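Local structure of arabinan endo-1,5-alpha-l-arabinosidase A (Cellvibrio cellulosa, 1GYH) at residues V7-M12 against F22-G27; L64-I69 against A127-I132; V119-L124 against D182-G187; K54-S59 against K112-E117; K255-L260 against A278-D283. The protein cleaves alpha-1,5-arabinofuranosyl bonds of linear arabinan in the plant cell wall, releasing almost exclusively arabinotriose. One frame throughout, in Å; residues are numbered along the deposited sequence. Where two conformers were deposited one is given.

From the N terminus, contact 1 closes a short loop within the hairpin of strands 11-15 and 18-23. Contact 4 opens next at helix 53-56 and closes on strand 110-118; meanwhile 64-69 has opened contact 2, which closes at 127-132, so the two cross. Contact 2 joins strands 63-72 and 131-134 of two blades. Contact 3 opens at 119-124, before contact 2 has closed, and ends at 182-187, crossing it and joining two surface loops between blades. Contact 5 (255-260 with 278-283) is a second hairpin, in series. Contacts 1 and 2 meet through Thr-24 and Ala-66 near the middle of the five-bladed propeller, and His-8 joins contact 1 to Tyr-279 of contact 5.

Contact 1: residues V7-M12 against F22-G27; sequences VHDPVM and FSTGPG
Asp-9, the probable proton acceptor of the active site, has its OD2 gripped from two directions at the mouth of a beta hairpin, strands 11-15 and 18-23 of a five-bladed propeller. Thr-24 OG1 donates to it at 2.7 Å along the anti lone pair, while ND1 of the neighbouring His-8 reaches the same oxygen at 3.0 Å from above the carboxylate plane. Asp-9 CG lies anti to its own carbonyl carbon, chi1 -43°, which turns the group to Thr-24. Two donors on one oxygen help to fix the rotation of the carboxylate and probably favour its ionised form. Second-shell bonds hold the holders: Thr-24 OG1 also accepts from Ala-66 N, and His-8 NE2 pairs with Tyr-279 OH.

Where loop 7-10 leads into the sheet, side chain and backbone share the work. Ser-23 OG, anti to its backbone N (chi1 174°), takes a nearly straight bond from His-8 N at 3.0 Å, and Thr-24 N meets His-8 O almost along the C=O axis. Further in, Val-11 and Phe-22 form an antiparallel hydrogen-bonded pair with both bonds in the carbonyl planes. Their side chains share one face and cross obliquely. The CG2 branch of Val-11 rests on Phe-22 CB at 3.7 Å, and Val-11 O lies in the plane of the Phe-22 ring, at its edge, 3.8 Å from CD1.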
# COMPACT_ATOMS: atom_id res chain seq x y z
N VAL A 7 13.31 -1.42 2.13
CA VAL A 7 12.11 -0.80 1.57
C VAL A 7 11.08 -0.55 2.66
O VAL A 7 11.12 -1.18 3.73
CB VAL A 7 11.44 -1.69 0.45
CG1 VAL A 7 12.43 -2.02 -0.59
CG2 VAL A 7 10.78 -2.99 1.04
N HIS A 8 10.15 0.34 2.37
CA HIS A 8 9.01 0.62 3.24
C HIS A 8 7.79 0.75 2.33
O HIS A 8 7.82 1.50 1.33
CB HIS A 8 9.25 1.96 4.02
CG HIS A 8 8.64 2.00 5.40
ND1 HIS A 8 7.48 2.71 5.67
CD2 HIS A 8 9.05 1.47 6.59
CE1 HIS A 8 7.19 2.59 6.96
NE2 HIS A 8 8.14 1.85 7.54
N ASP A 9 6.73 0.03 2.66
CA ASP A 9 5.44 0.14 1.97
C ASP A 9 5.54 -0.37 0.51
O ASP A 9 5.07 0.29 -0.39
CB ASP A 9 4.87 1.59 2.03
CG ASP A 9 5.04 2.24 3.42
OD1 ASP A 9 4.70 1.56 4.44
OD2 ASP A 9 5.50 3.40 3.56
N PRO A 10 6.09 -1.57 0.28
CA PRO A 10 6.41 -2.04 -1.08
C PRO A 10 5.23 -2.49 -1.92
O PRO A 10 4.24 -3.03 -1.41
CB PRO A 10 7.35 -3.20 -0.84
CG PRO A 10 6.81 -3.80 0.40
CD PRO A 10 6.46 -2.57 1.29
N VAL A 11 5.35 -2.21 -3.21
CA VAL A 11 4.49 -2.77 -4.25
C VAL A 11 5.36 -3.24 -5.44
O VAL A 11 6.54 -2.85 -5.59
CB VAL A 11 3.43 -1.77 -4.72
CG1 VAL A 11 2.41 -1.46 -3.60
CG2 VAL A 11 4.09 -0.49 -5.31
N MET A 12 4.77 -4.08 -6.30
CA MET A 12 5.53 -4.72 -7.39
C MET A 12 4.66 -4.92 -8.61
O MET A 12 3.42 -5.00 -8.51
CB MET A 12 6.08 -6.11 -6.99
CG MET A 12 7.20 -6.13 -5.96
SD MET A 12 7.77 -7.78 -5.42
CE MET A 12 8.21 -8.51 -6.90
N PHE A 22 8.68 -0.83 -6.02
CA PHE A 22 8.47 0.58 -5.69
C PHE A 22 8.37 0.71 -4.18
O PHE A 22 7.63 -0.01 -3.52
CB PHE A 22 7.21 1.16 -6.34
CG PHE A 22 7.14 0.99 -7.82
CD1 PHE A 22 6.92 -0.28 -8.40
CD2 PHE A 22 7.32 2.08 -8.67
CE1 PHE A 22 6.83 -0.42 -9.78
CE2 PHE A 22 7.28 1.92 -10.07
CZ PHE A 22 7.04 0.67 -10.63
N SER A 23 9.08 1.71 -3.63
CA SER A 23 9.13 1.94 -2.19
C SER A 23 8.91 3.43 -1.86
O SER A 23 9.26 4.33 -2.64
CB SER A 23 10.49 1.48 -1.65
OG SER A 23 10.68 1.79 -0.26
N THR A 24 8.33 3.66 -0.69
CA THR A 24 8.45 4.96 -0.01
C THR A 24 9.90 5.43 -0.06
O THR A 24 10.83 4.66 0.12
CB THR A 24 7.98 4.80 1.44
OG1 THR A 24 6.55 4.63 1.46
CG2 THR A 24 8.28 6.09 2.30
N GLY A 25 10.10 6.71 -0.35
CA GLY A 25 11.43 7.29 -0.45
C GLY A 25 11.47 8.54 -1.34
O GLY A 25 10.44 8.92 -1.91
N PRO A 26 12.62 9.16 -1.49
CA PRO A 26 12.73 10.41 -2.28
C PRO A 26 12.22 10.24 -3.71
O PRO A 26 12.79 9.45 -4.44
CB PRO A 26 14.23 10.70 -2.26
CG PRO A 26 14.68 10.06 -0.98
CD PRO A 26 13.93 8.77 -0.93
N GLY A 27 11.13 10.91 -4.09
CA GLY A 27 10.62 10.81 -5.46
C GLY A 27 9.96 9.45 -5.83
O GLY A 27 9.57 9.29 -6.97

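Contact 2: residues L64-I69 against A127-I132; sequences LWAPDI and AIAPAI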
# COMPACT_ATOMS: atom_id res chain seq x y z
N LEU A 64 8.25 10.82 -0.80
CA LEU A 64 6.89 10.41 -1.15
C LEU A 64 6.58 9.07 -0.52
O LEU A 64 7.48 8.24 -0.35
CB LEU A 64 6.73 10.36 -2.67
CG LEU A 64 6.95 11.69 -3.41
CD1 LEU A 64 6.98 11.50 -4.95
CD2 LEU A 64 5.83 12.67 -3.02
N TRP A 65 5.32 8.85 -0.13
CA TRP A 65 4.95 7.68 0.66
C TRP A 65 3.98 6.74 -0.07
O TRP A 65 3.11 7.20 -0.81
CB TRP A 65 4.24 8.03 1.95
CG TRP A 65 4.88 9.02 2.97
CD1 TRP A 65 6.11 9.59 2.94
CD2 TRP A 65 4.23 9.51 4.13
NE1 TRP A 65 6.27 10.41 4.04
CE2 TRP A 65 5.11 10.37 4.79
CE3 TRP A 65 2.97 9.29 4.69
CZ2 TRP A 65 4.78 11.03 5.99
CZ3 TRP A 65 2.62 9.95 5.91
CH2 TRP A 65 3.53 10.81 6.53
N ALA A 66 4.15 5.44 0.22
CA ALA A 66 3.11 4.39 0.00
C ALA A 66 2.59 4.32 -1.43
O ALA A 66 1.41 4.51 -1.72
CB ALA A 66 1.97 4.58 1.04
N PRO A 67 3.47 4.01 -2.37
CA PRO A 67 3.09 3.98 -3.76
C PRO A 67 2.13 2.78 -4.05
O PRO A 67 2.10 1.78 -3.30
CB PRO A 67 4.42 3.78 -4.48
CG PRO A 67 5.30 3.06 -3.51
CD PRO A 67 4.88 3.59 -2.16
N ASP A 68 1.33 2.92 -5.09
CA ASP A 68 0.70 1.75 -5.74
C ASP A 68 0.99 1.76 -7.22
O ASP A 68 0.95 2.85 -7.88
CB ASP A 68 -0.83 1.67 -5.48
CG ASP A 68 -1.37 0.24 -5.68
OD1 ASP A 68 -0.74 -0.73 -5.21
OD2 ASP A 68 -2.43 -0.00 -6.26
N ILE A 69 1.32 0.58 -7.76
CA ILE A 69 1.55 0.46 -9.21
C ILE A 69 0.40 -0.34 -9.84
O ILE A 69 -0.02 -1.38 -9.28
CB ILE A 69 2.98 -0.12 -9.50
CG1 ILE A 69 3.28 -0.13 -10.99
CG2 ILE A 69 3.16 -1.54 -8.95
CD1 ILE A 69 3.51 1.28 -11.60
N ALA A 127 -5.71 11.26 3.32
CA ALA A 127 -5.44 10.92 1.93
C ALA A 127 -3.99 10.47 1.69
O ALA A 127 -3.19 11.18 1.08
CB ALA A 127 -5.80 12.08 1.04
N ILE A 128 -3.69 9.27 2.21
CA ILE A 128 -2.45 8.54 1.95
C ILE A 128 -2.76 7.03 1.70
O ILE A 128 -3.83 6.56 2.08
CB ILE A 128 -1.42 8.66 3.11
CG1 ILE A 128 -1.86 7.90 4.36
CG2 ILE A 128 -1.08 10.21 3.41
CD1 ILE A 128 -0.77 7.90 5.47
N ALA A 129 -1.79 6.33 1.11
CA ALA A 129 -1.79 4.85 0.99
C ALA A 129 -2.83 4.29 0.04
O ALA A 129 -3.63 3.45 0.42
CB ALA A 129 -1.88 4.16 2.39
N PRO A 130 -2.79 4.72 -1.22
CA PRO A 130 -3.72 4.22 -2.23
C PRO A 130 -3.47 2.76 -2.63
O PRO A 130 -2.32 2.26 -2.57
CB PRO A 130 -3.43 5.12 -3.43
CG PRO A 130 -2.04 5.44 -3.29
CD PRO A 130 -1.84 5.67 -1.82
N ALA A 131 -4.56 2.09 -3.03
CA ALA A 131 -4.50 0.74 -3.63
C ALA A 131 -5.61 0.63 -4.68
O ALA A 131 -6.77 0.99 -4.39
CB ALA A 131 -4.60 -0.35 -2.59
N ILE A 132 -5.28 0.14 -5.89
CA ILE A 132 -6.23 0.17 -7.00
C ILE A 132 -6.80 -1.24 -7.25
O ILE A 132 -6.04 -2.19 -7.31
CB ILE A 132 -5.54 0.67 -8.29
CG1 ILE A 132 -4.77 2.01 -8.09
CG2 ILE A 132 -6.54 0.80 -9.42
CD1 ILE A 132 -5.62 3.17 -7.55
O HOH W 1 -0.42 2.63 -0.84
O HOH W 2 -0.94 -0.23 -2.20
O HOH W 3 -3.53 -2.62 -6.35
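With CG anti to its backbone N (chi1 -159°) and the carboxylate turned by chi2 of 44°, Asp-68 reaches across from strand 63-72 to the start of strand 131-134. These strands belong to two different blades of the five-bladed propeller. The two segments run side by side in nearly the same direction, 9° apart, near the centre of the molecule, and waters bridge part of the interface.

Asp-68 OD2 accepts the one direct hydrogen bond of the contact, from Ile-132 N at 2.9 Å, arriving from above the carboxylate plane. Water 3 bridges Asp-68 OD2 and Ile-132 O, so backbone N-H and carbonyl of one residue are both tied to the same carboxylate oxygen. Asp-68 CB, meanwhile, comes within 3.3 Å of Pro-130 O. That carbonyl is met by two waters: water 1 bridges it to Ala-66 O, and water 2 links it to Asp-68 OD1 by a weak bond.

At the other end small apolar groups meet. Ala-66 and Ala-129 both adopt positive phi, and the methyl of Ala-66 rests against Ala-129 CA at 3.8 Å. Ser-81 OG is bonded to both Trp-65 O and Ala-129 N, tying the segments together. Beyond, Ile-128 CD1 approaches the Trp-65 indole in its plane, at the edge, 4.0 Å from CZ3.

Contact 3: residues V119-L124 against D182-G187; sequences VPQRDL and DDSQAG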
# COMPACT_ATOMS: atom_id res chain seq x y z
N VAL A 119 -8.30 17.60 3.98
CA VAL A 119 -8.21 18.96 4.55
C VAL A 119 -8.61 18.93 6.04
O VAL A 119 -9.71 18.53 6.40
CB VAL A 119 -9.09 19.96 3.81
CG1 VAL A 119 -9.09 21.36 4.51
CG2 VAL A 119 -8.68 20.12 2.37
N PRO A 120 -7.71 19.32 6.93
CA PRO A 120 -8.03 19.31 8.37
C PRO A 120 -9.32 20.07 8.69
O PRO A 120 -9.54 21.14 8.16
CB PRO A 120 -6.80 20.02 9.01
CG PRO A 120 -5.70 19.75 8.07
CD PRO A 120 -6.32 19.73 6.66
N GLN A 121 -10.14 19.50 9.54
CA GLN A 121 -11.42 20.01 10.03
C GLN A 121 -12.56 19.86 9.00
O GLN A 121 -13.71 20.03 9.36
CB GLN A 121 -11.33 21.49 10.54
CG GLN A 121 -10.19 21.78 11.53
CD GLN A 121 -10.51 21.33 12.93
OE1 GLN A 121 -11.68 21.37 13.35
NE2 GLN A 121 -9.48 20.88 13.67
N ARG A 122 -12.22 19.57 7.74
CA ARG A 122 -13.22 19.25 6.73
C ARG A 122 -13.41 17.73 6.66
O ARG A 122 -14.55 17.24 6.76
CB ARG A 122 -12.82 19.77 5.35
CG ARG A 122 -13.95 19.59 4.26
CD ARG A 122 -13.51 19.99 2.84
NE ARG A 122 -12.63 18.98 2.24
CZ ARG A 122 -11.94 19.10 1.10
NH1 ARG A 122 -12.01 20.21 0.37
NH2 ARG A 122 -11.19 18.07 0.66
N ASP A 123 -12.30 17.00 6.54
CA ASP A 123 -12.34 15.53 6.32
C ASP A 123 -11.89 14.69 7.51
O ASP A 123 -10.81 14.90 8.03
CB ASP A 123 -11.49 15.16 5.09
CG ASP A 123 -11.80 16.02 3.91
OD1 ASP A 123 -13.01 16.10 3.46
OD2 ASP A 123 -10.90 16.67 3.34
N LEU A 124 -12.70 13.70 7.89
CA LEU A 124 -12.33 12.73 8.92
C LEU A 124 -11.65 11.47 8.32
O LEU A 124 -11.96 10.33 8.65
CB LEU A 124 -13.54 12.43 9.79
CG LEU A 124 -13.22 12.32 11.28
CD1 LEU A 124 -12.54 13.61 11.81
CD2 LEU A 124 -14.46 12.08 12.08
N ASP A 182 -10.62 16.30 18.71
CA ASP A 182 -10.22 17.30 17.75
C ASP A 182 -9.96 16.70 16.38
O ASP A 182 -9.20 15.74 16.26
CB ASP A 182 -8.98 18.08 18.18
CG ASP A 182 -8.73 19.27 17.28
OD1 ASP A 182 -8.04 19.14 16.28
OD2 ASP A 182 -9.26 20.37 17.45
N ASP A 183 -10.54 17.31 15.34
CA ASP A 183 -10.49 16.79 13.98
C ASP A 183 -9.07 16.69 13.41
O ASP A 183 -8.79 15.88 12.49
CB ASP A 183 -11.34 17.63 13.03
CG ASP A 183 -12.85 17.36 13.16
OD1 ASP A 183 -13.31 16.72 14.11
OD2 ASP A 183 -13.67 17.74 12.32
N SER A 184 -8.15 17.48 13.94
CA SER A 184 -6.78 17.49 13.45
C SER A 184 -5.84 16.37 13.98
O SER A 184 -4.70 16.19 13.49
CB SER A 184 -6.19 18.86 13.81
OG SER A 184 -6.67 19.65 12.72
N GLN A 185 -6.32 15.66 15.01
CA GLN A 185 -5.56 14.60 15.68
C GLN A 185 -5.86 13.23 15.06
O GLN A 185 -7.03 12.92 14.75
CB GLN A 185 -5.98 14.55 17.13
CG GLN A 185 -5.67 15.82 17.88
CD GLN A 185 -4.18 16.06 17.92
OE1 GLN A 185 -3.71 17.06 17.40
NE2 GLN A 185 -3.43 15.11 18.49
N ALA A 186 -4.83 12.41 14.89
CA ALA A 186 -4.92 11.08 14.28
C ALA A 186 -5.86 10.08 15.04
O ALA A 186 -6.59 9.30 14.41
CB ALA A 186 -3.51 10.49 14.08
N GLY A 187 -5.86 10.14 16.37
CA GLY A 187 -6.72 9.31 17.19
C GLY A 187 -6.04 8.00 17.56
O GLY A 187 -4.84 7.78 17.31
O HOH W 4 -9.77 16.61 9.90
O HOH W 5 -12.25 19.73 15.84
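Gln-121 NE2 gives a direct hydrogen bond to Ser-184 OG at 3.2 Å, in the serine conformer given, with the hydroxyl close to the amide plane. The partner belongs to a type I beta turn, Asp-182 to Gln-185, packed at the surface against the loop that follows strand 110-118; two connections between successive blades of the propeller meet here.

The Gln-121 chain is bent at chi2 (-79°), folding its amide back over the turn. There the amide and Asp-183 carboxylate planes are 19° apart, the chains crossing obliquely, with OE1 3.8 Å from Asp-183 CB. Leu-124 comes in at about a right angle, its CD1 beside Asp-183 OD1, and Pro-120 CB touches Ser-184 OG.

Two waters complete the join. Water 5 donates to Gln-121 OE1 and accepts from Asp-183 N; water 4 accepts from Gln-121 N and donates to Asp-123 O and Asp-183 O.

Behind these, each loop is braced internally. Asp-182 OD1 accepts from Ser-184 N, an Asx turn that sets the serine. On the other side Arg-122 grips Asp-123 side-on in a salt bridge, and Asp-123 OD2 also takes a bond from Val-119 N at 2.8 Å through its anti lone pair.

Contact 4: residues K54-S59 against K112-E117; sequences KRVSPS and KGIVIE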
# COMPACT_ATOMS: atom_id res chain seq x y z
N LYS A 54 4.57 21.09 -1.98
CA LYS A 54 4.79 22.06 -0.89
C LYS A 54 3.55 22.84 -0.49
O LYS A 54 3.40 23.23 0.67
CB LYS A 54 5.95 23.01 -1.20
CG LYS A 54 7.29 22.41 -0.92
CD LYS A 54 8.39 23.46 -0.97
CE LYS A 54 9.76 22.84 -0.75
NZ LYS A 54 10.38 22.40 -2.03
N ARG A 55 2.62 23.03 -1.41
CA ARG A 55 1.39 23.70 -1.04
C ARG A 55 0.47 22.82 -0.20
O ARG A 55 -0.18 23.32 0.70
CB ARG A 55 0.73 24.36 -2.25
CG ARG A 55 -0.47 23.71 -2.73
CD ARG A 55 -1.77 24.19 -2.17
NE ARG A 55 -2.72 23.34 -2.85
CZ ARG A 55 -3.34 22.34 -2.32
NH1 ARG A 55 -3.25 22.10 -1.02
NH2 ARG A 55 -4.12 21.61 -3.08
N VAL A 56 0.46 21.51 -0.43
CA VAL A 56 -0.28 20.62 0.43
C VAL A 56 0.46 20.47 1.79
O VAL A 56 -0.17 20.52 2.86
CB VAL A 56 -0.47 19.22 -0.26
CG1 VAL A 56 -0.98 18.18 0.74
CG2 VAL A 56 -1.44 19.33 -1.47
N SER A 57 1.78 20.28 1.73
CA SER A 57 2.64 20.02 2.91
C SER A 57 3.81 21.04 2.95
O SER A 57 4.86 20.81 2.37
CB SER A 57 3.21 18.59 2.85
OG SER A 57 3.90 18.22 4.03
N PRO A 58 3.62 22.20 3.58
CA PRO A 58 4.66 23.24 3.55
C PRO A 58 6.06 22.75 3.99
O PRO A 58 7.04 23.18 3.39
CB PRO A 58 4.12 24.35 4.51
CG PRO A 58 2.65 24.14 4.59
CD PRO A 58 2.41 22.64 4.31
N SER A 59 6.14 21.85 4.98
CA SER A 59 7.42 21.26 5.43
C SER A 59 7.85 19.98 4.69
O SER A 59 8.73 19.26 5.15
CB SER A 59 7.31 20.93 6.91
OG SER A 59 6.45 19.82 7.11
N LYS A 112 0.12 13.77 -13.33
CA LYS A 112 -1.23 14.14 -13.65
C LYS A 112 -1.92 14.89 -12.49
O LYS A 112 -3.08 15.29 -12.59
CB LYS A 112 -2.01 12.86 -14.03
CG LYS A 112 -1.34 12.03 -15.17
CD LYS A 112 -1.22 12.80 -16.45
CE LYS A 112 -0.53 12.00 -17.54
NZ LYS A 112 -0.51 12.72 -18.83
N GLY A 113 -1.18 15.08 -11.37
CA GLY A 113 -1.68 15.88 -10.25
C GLY A 113 -2.49 15.12 -9.19
O GLY A 113 -2.40 13.88 -9.03
N ILE A 114 -3.30 15.88 -8.45
CA ILE A 114 -3.96 15.41 -7.28
C ILE A 114 -5.25 14.66 -7.62
O ILE A 114 -6.16 15.22 -8.23
CB ILE A 114 -4.28 16.59 -6.33
CG1 ILE A 114 -2.95 17.23 -5.83
CG2 ILE A 114 -5.16 16.12 -5.21
CD1 ILE A 114 -3.18 18.55 -5.11
N VAL A 115 -5.31 13.41 -7.17
CA VAL A 115 -6.50 12.57 -7.27
C VAL A 115 -7.48 12.92 -6.16
O VAL A 115 -8.64 13.17 -6.39
CB VAL A 115 -6.13 11.07 -7.17
CG1 VAL A 115 -7.37 10.19 -7.31
CG2 VAL A 115 -5.06 10.66 -8.24
N ILE A 116 -6.99 12.95 -4.93
CA ILE A 116 -7.79 13.28 -3.78
C ILE A 116 -6.90 13.89 -2.69
O ILE A 116 -5.75 13.48 -2.53
CB ILE A 116 -8.53 12.00 -3.30
CG1 ILE A 116 -9.65 12.35 -2.33
CG2 ILE A 116 -7.55 10.94 -2.79
CD1 ILE A 116 -9.44 11.78 -1.00
N GLU A 117 -7.44 14.88 -1.99
CA GLU A 117 -6.73 15.60 -0.91
C GLU A 117 -7.62 15.68 0.36
O GLU A 117 -8.78 16.03 0.29
CB GLU A 117 -6.35 17.01 -1.40
CG GLU A 117 -5.73 17.91 -0.30
CD GLU A 117 -5.28 19.28 -0.78
OE1 GLU A 117 -5.28 19.55 -2.03
OE2 GLU A 117 -4.91 20.11 0.11
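Glu-117 OE1 is the most tightly held atom here, gripped across the contact by one bond from Arg-55 NH2 at 2.6 Å. Its twin, Glu-117 OE2, takes a second from Arg-55 NH1 at 2.8 Å, which makes an end-on, two-pronged salt bridge. Both oxygens use their syn lone pairs, and both bonds are nearly straight. The guanidinium and carboxylate planes lie 19° apart, close to coplanar, so the pair meets edge on and tip to tip. Two bonds of this kind fix the rotation of the carboxylate, and the positive charge probably keeps it ionised.

The two chains get there differently. Glu-117 is stretched out, CG anti to its backbone N and the rest extended, whereas Arg-55 bends at chi2 (92°) to bring its tip round. Arg-55 is exposed and was deposited in two conformers; the bridge is that of the one given.

In the fold, Arg-55 sits on the short helix 53-56, while Glu-117 lies on strand 110-118, an outermost strand of its sheet in the five-bladed propeller. That strand turns a corner at Val-115, where Val-115 and Ile-116 both face Ile-92 in a classic beta bulge. Ile-114 before the bulge and Glu-117 after it both direct their side chains to the helix.

Beside the salt bridge Ile-114 CD1 packs on Val-56 CG2 at 4.1 Å and also comes within 3.8 Å of Arg-55 NH2. The same Val-56 branch points at the carboxylate, with CG2 3.9 Å from Glu-117 OE1. Ile-114 is backed in addition by Trp-52.

Contact 5: residues K255-L260 against A278-D283; sequences KRWVGL and AYEAAD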
# COMPACT_ATOMS: atom_id res chain seq x y z
N LYS A 255 10.61 -12.51 17.57
CA LYS A 255 11.85 -11.97 18.16
C LYS A 255 12.84 -11.37 17.15
O LYS A 255 13.63 -10.47 17.49
CB LYS A 255 12.54 -13.01 19.06
CG LYS A 255 13.22 -14.21 18.36
CD LYS A 255 13.43 -15.45 19.31
CE LYS A 255 14.64 -15.35 20.18
NZ LYS A 255 14.92 -16.63 20.96
N ARG A 256 12.82 -11.86 15.91
CA ARG A 256 13.77 -11.42 14.89
C ARG A 256 13.23 -10.27 14.05
O ARG A 256 14.03 -9.47 13.52
CB ARG A 256 14.19 -12.59 13.98
CG ARG A 256 15.21 -13.54 14.58
CD ARG A 256 15.51 -14.83 13.75
NE ARG A 256 14.29 -15.53 13.37
CZ ARG A 256 13.52 -16.24 14.19
NH1 ARG A 256 13.83 -16.40 15.48
NH2 ARG A 256 12.43 -16.82 13.72
N TRP A 257 11.90 -10.17 13.94
CA TRP A 257 11.20 -9.25 13.05
C TRP A 257 10.14 -8.51 13.87
O TRP A 257 9.04 -9.03 14.11
CB TRP A 257 10.56 -9.99 11.86
CG TRP A 257 11.59 -10.70 11.10
CD1 TRP A 257 11.93 -12.01 11.23
CD2 TRP A 257 12.51 -10.13 10.15
NE1 TRP A 257 12.99 -12.30 10.40
CE2 TRP A 257 13.39 -11.17 9.75
CE3 TRP A 257 12.69 -8.84 9.60
CZ2 TRP A 257 14.42 -10.97 8.81
CZ3 TRP A 257 13.72 -8.64 8.68
CH2 TRP A 257 14.57 -9.72 8.29
N VAL A 258 10.49 -7.31 14.36
CA VAL A 258 9.65 -6.62 15.36
C VAL A 258 8.83 -5.58 14.66
O VAL A 258 9.28 -4.48 14.36
CB VAL A 258 10.51 -6.08 16.51
CG1 VAL A 258 9.65 -5.39 17.57
CG2 VAL A 258 11.26 -7.19 17.15
N GLY A 259 7.61 -5.98 14.34
CA GLY A 259 6.72 -5.22 13.51
C GLY A 259 6.87 -5.54 12.05
O GLY A 259 8.00 -5.70 11.56
N LEU A 260 5.74 -5.61 11.35
CA LEU A 260 5.74 -5.89 9.92
C LEU A 260 4.42 -5.49 9.33
O LEU A 260 3.45 -5.38 10.04
CB LEU A 260 6.11 -7.38 9.65
CG LEU A 260 5.31 -8.52 10.32
CD1 LEU A 260 3.94 -8.69 9.79
CD2 LEU A 260 6.11 -9.84 10.12
N ALA A 278 9.40 -5.61 6.91
CA ALA A 278 9.55 -6.12 8.25
C ALA A 278 10.82 -5.58 8.89
O ALA A 278 11.88 -5.59 8.27
CB ALA A 278 9.54 -7.68 8.24
N TYR A 279 10.73 -5.17 10.17
CA TYR A 279 11.86 -4.51 10.85
C TYR A 279 12.81 -5.51 11.52
O TYR A 279 12.43 -6.21 12.47
CB TYR A 279 11.32 -3.47 11.88
CG TYR A 279 10.35 -2.43 11.31
CD1 TYR A 279 10.80 -1.32 10.54
CD2 TYR A 279 8.98 -2.51 11.53
CE1 TYR A 279 9.90 -0.38 10.01
CE2 TYR A 279 8.08 -1.56 10.99
CZ TYR A 279 8.54 -0.47 10.25
OH TYR A 279 7.63 0.50 9.71
N GLU A 280 14.06 -5.56 11.08
CA GLU A 280 15.00 -6.59 11.50
C GLU A 280 15.69 -6.20 12.77
O GLU A 280 16.58 -5.32 12.75
CB GLU A 280 16.07 -6.82 10.42
CG GLU A 280 16.89 -8.09 10.64
CD GLU A 280 17.84 -8.43 9.50
OE1 GLU A 280 17.97 -7.67 8.52
OE2 GLU A 280 18.48 -9.50 9.60
N ALA A 281 15.37 -6.90 13.86
CA ALA A 281 15.92 -6.56 15.16
C ALA A 281 17.43 -6.64 15.22
O ALA A 281 18.05 -5.85 15.91
CB ALA A 281 15.30 -7.42 16.25
N ALA A 282 18.05 -7.59 14.50
CA ALA A 282 19.49 -7.75 14.53
C ALA A 282 20.26 -6.69 13.70
O ALA A 282 21.48 -6.67 13.71
CB ALA A 282 19.88 -9.16 14.04
N ASP A 283 19.54 -5.83 12.98
CA ASP A 283 20.12 -4.80 12.11
C ASP A 283 19.48 -3.43 12.42
O ASP A 283 18.92 -2.81 11.53
CB ASP A 283 19.91 -5.16 10.63
CG ASP A 283 20.63 -4.22 9.66
OD1 ASP A 283 21.67 -3.63 10.05
OD2 ASP A 283 20.25 -4.04 8.48
O HOH W 6 16.54 -10.04 13.53
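Trp-257 and Glu-280 lie side by side and point the same way, the carboxylate plane only 22° from that of the indole. They face each other as a non-hydrogen-bonded pair in the antiparallel hairpin of strands 257-268 and 271-280, within one sheet of the propeller. Glu-280, extended beyond CG, runs its CG over one face of the six-membered ring, a CH-pi contact at 4.1 Å from CG to the ring centroid. CB sits tighter, 3.4 Å from Trp-257 CZ3. The polar ends are bound outside: Glu-280 OE1 to Lys-288, and Trp-257 NE1 to Asp-310.

On the same face, the Ala-278 methyl fits between Trp-257 CE3 and Leu-260 CB. Between the Trp-257/Glu-280 and Leu-260/Ala-278 pairs, both non-hydrogen-bonded, the register slips by one at a beta bulge, where Gly-259 has positive phi (90°). Val-258 N still bonds Tyr-279 O at 2.9 Å, and Gly-259 O receives Tyr-279 N nearly along its C=O axis.

Tyr-279 turns its ring edge to Val-258 O, its hydroxyl end extending to His-8 by the active site. At the open end Arg-256 O accepts from Ala-281 N, and water 6 donates to that same oxygen at 2.6 Å while accepting from Ala-282 N.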